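Local coordinates for toxin-antitoxin system antitoxin MntA family (Shewanella oneidensis MR-1, PDB 6M6U), which acts as the antitoxin of a type VII toxin-antitoxin pair, neutralising its cognate toxin HepT mostly by adding three AMP units in succession to a toxin tyrosine, at residues 82-85 with 86-90. The protein carries 2 engineered substitutions. Sequence-based numbering, arbitrary orientation.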
loop_
_atom_site.group_PDB
_atom_site.type_symbol
_atom_site.label_atom_id
_atom_site.label_comp_id
_atom_site.label_asym_id
_atom_site.label_seq_id
_atom_site.Cartn_x
_atom_site.Cartn_y
_atom_site.Cartn_z
ATOM N N LEU E 82 -16.177 -14.315 -11.636
ATOM C CA LEU E 82 -16.755 -13.802 -10.398
ATOM C C LEU E 82 -18.233 -14.159 -10.282
ATOM O O LEU E 82 -18.700 -14.536 -9.201
ATOM C CB LEU E 82 -16.555 -12.290 -10.302
ATOM C CG LEU E 82 -17.021 -11.639 -8.994
ATOM C CD1 LEU E 82 -16.515 -12.411 -7.779
ATOM C CD2 LEU E 82 -16.532 -10.199 -8.940
ATOM N N CYS E 83 -18.988 -14.056 -11.379
ATOM C CA CYS E 83 -20.388 -14.470 -11.329
ATOM C C CYS E 83 -20.515 -15.938 -10.942
ATOM O O CYS E 83 -21.427 -16.314 -10.197
ATOM C CB CYS E 83 -21.070 -14.201 -12.671
ATOM S SG CYS E 83 -21.424 -12.457 -12.978
ATOM N N GLN E 84 -19.608 -16.785 -11.436
ATOM C CA GLN E 84 -19.646 -18.198 -11.070
ATOM C C GLN E 84 -19.398 -18.390 -9.577
ATOM O O GLN E 84 -20.057 -19.217 -8.932
ATOM C CB GLN E 84 -18.621 -18.977 -11.894
ATOM C CG GLN E 84 -18.419 -20.429 -11.470
ATOM C CD GLN E 84 -19.458 -21.381 -12.056
ATOM O OE1 GLN E 84 -20.422 -20.959 -12.698
ATOM N NE2 GLN E 84 -19.252 -22.675 -11.846
ATOM N N GLN E 85 -18.454 -17.635 -9.006
ATOM C CA GLN E 85 -18.187 -17.760 -7.575
ATOM C C GLN E 85 -19.416 -17.380 -6.756
ATOM O O GLN E 85 -19.796 -18.091 -5.816
ATOM C CB GLN E 85 -16.989 -16.899 -7.173
ATOM C CG GLN E 85 -16.650 -17.028 -5.685
ATOM C CD GLN E 85 -15.595 -16.037 -5.205
ATOM O OE1 GLN E 85 -14.924 -15.374 -5.998
ATOM N NE2 GLN E 85 -15.449 -15.934 -3.891
ATOM N N VAL E 86 -20.054 -16.256 -7.102
ATOM C CA VAL E 86 -21.295 -15.857 -6.437
ATOM C C VAL E 86 -22.335 -16.965 -6.544
ATOM O O VAL E 86 -22.985 -17.325 -5.559
ATOM C CB VAL E 86 -21.823 -14.539 -7.032
ATOM C CG1 VAL E 86 -23.211 -14.226 -6.487
ATOM C CG2 VAL E 86 -20.854 -13.404 -6.732
ATOM N N VAL E 87 -22.497 -17.526 -7.748
ATOM C CA VAL E 87 -23.481 -18.585 -7.965
ATOM C C VAL E 87 -23.119 -19.831 -7.164
ATOM O O VAL E 87 -23.998 -20.553 -6.673
ATOM C CB VAL E 87 -23.597 -18.897 -9.472
ATOM C CG1 VAL E 87 -24.253 -20.243 -9.695
ATOM C CG2 VAL E 87 -24.377 -17.805 -10.184
ATOM N N THR E 88 -21.823 -20.104 -7.020
ATOM C CA THR E 88 -21.373 -21.327 -6.362
ATOM C C THR E 88 -21.480 -21.225 -4.842
ATOM O O THR E 88 -22.166 -22.028 -4.201
ATOM C CB THR E 88 -19.933 -21.635 -6.781
ATOM O OG1 THR E 88 -19.913 -22.031 -8.155
ATOM C CG2 THR E 88 -19.339 -22.744 -5.921
ATOM N N GLN E 89 -20.806 -20.240 -4.252
ATOM C CA GLN E 89 -20.685 -20.120 -2.806
ATOM C C GLN E 89 -21.593 -19.056 -2.210
ATOM O O GLN E 89 -21.584 -18.872 -0.990
ATOM C CB GLN E 89 -19.243 -19.788 -2.434
ATOM C CG GLN E 89 -18.917 -18.337 -2.713
ATOM C CD GLN E 89 -17.548 -17.935 -2.241
ATOM O OE1 GLN E 89 -17.116 -16.804 -2.460
ATOM N NE2 GLN E 89 -16.849 -18.857 -1.591
ATOM N N GLY E 90 -22.359 -18.344 -3.028
ATOM C CA GLY E 90 -23.104 -17.210 -2.526
ATOM C C GLY E 90 -24.317 -17.624 -1.717
ATOM O O GLY E 90 -24.864 -18.715 -1.871
#
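Gln85 and Gln89, one helical turn apart, run alongside each other in the same direction, and NE2 of Gln85 approaches OE1 of Gln89 to 2.4 Å, shorter than an ordinary hydrogen bond. The fine geometry is therefore doubtful, but two glutamines are consistent with an amide-to-amide bond, Gln85 offering an N-H and Gln89 its oxygen. The amide planes are turned 59° from each other. Gln89 reaches this place with its CG tucked into the gap flanked by its own N and C (chi1 76°), which also brings CG to 3.2 Å from O of Gln85.

On the neighbouring flank, O of Gln84 is gripped twice by Thr88, by N at 2.7 Å and by OG1 at 2.9 Å. The hydroxyl donates from above the carbonyl plane, OG1 lying beside its own backbone N (chi1 -70°), where a threonine in a helix can reach back to the preceding turn. Backbone i to i+4 bonds from Val86 N to Leu82 O, Val87 N to Cys83 O and Gln89 N to Gln85 O continue the helix.

Compact, branched and apolar, valine fits the buried sites against aromatic rings: Val86 packs on Tyr24 and Phe26 of strand 20-26, Val87 on Phe103 of helix 97-125. Gln84 and Thr88 meet Ile65 of a toxin chain. These are the last two turns of helix 80-89, ended by Gly90, in a polymerase beta-type nucleotidyltransferase fold; OE1 of Gln89 accepts from N of Gly27, which opens the GSX(10)DXD motif, and Gln85 lies about 5 Å, side chain to side chain, from the engineered magnesium-site residue Glu41.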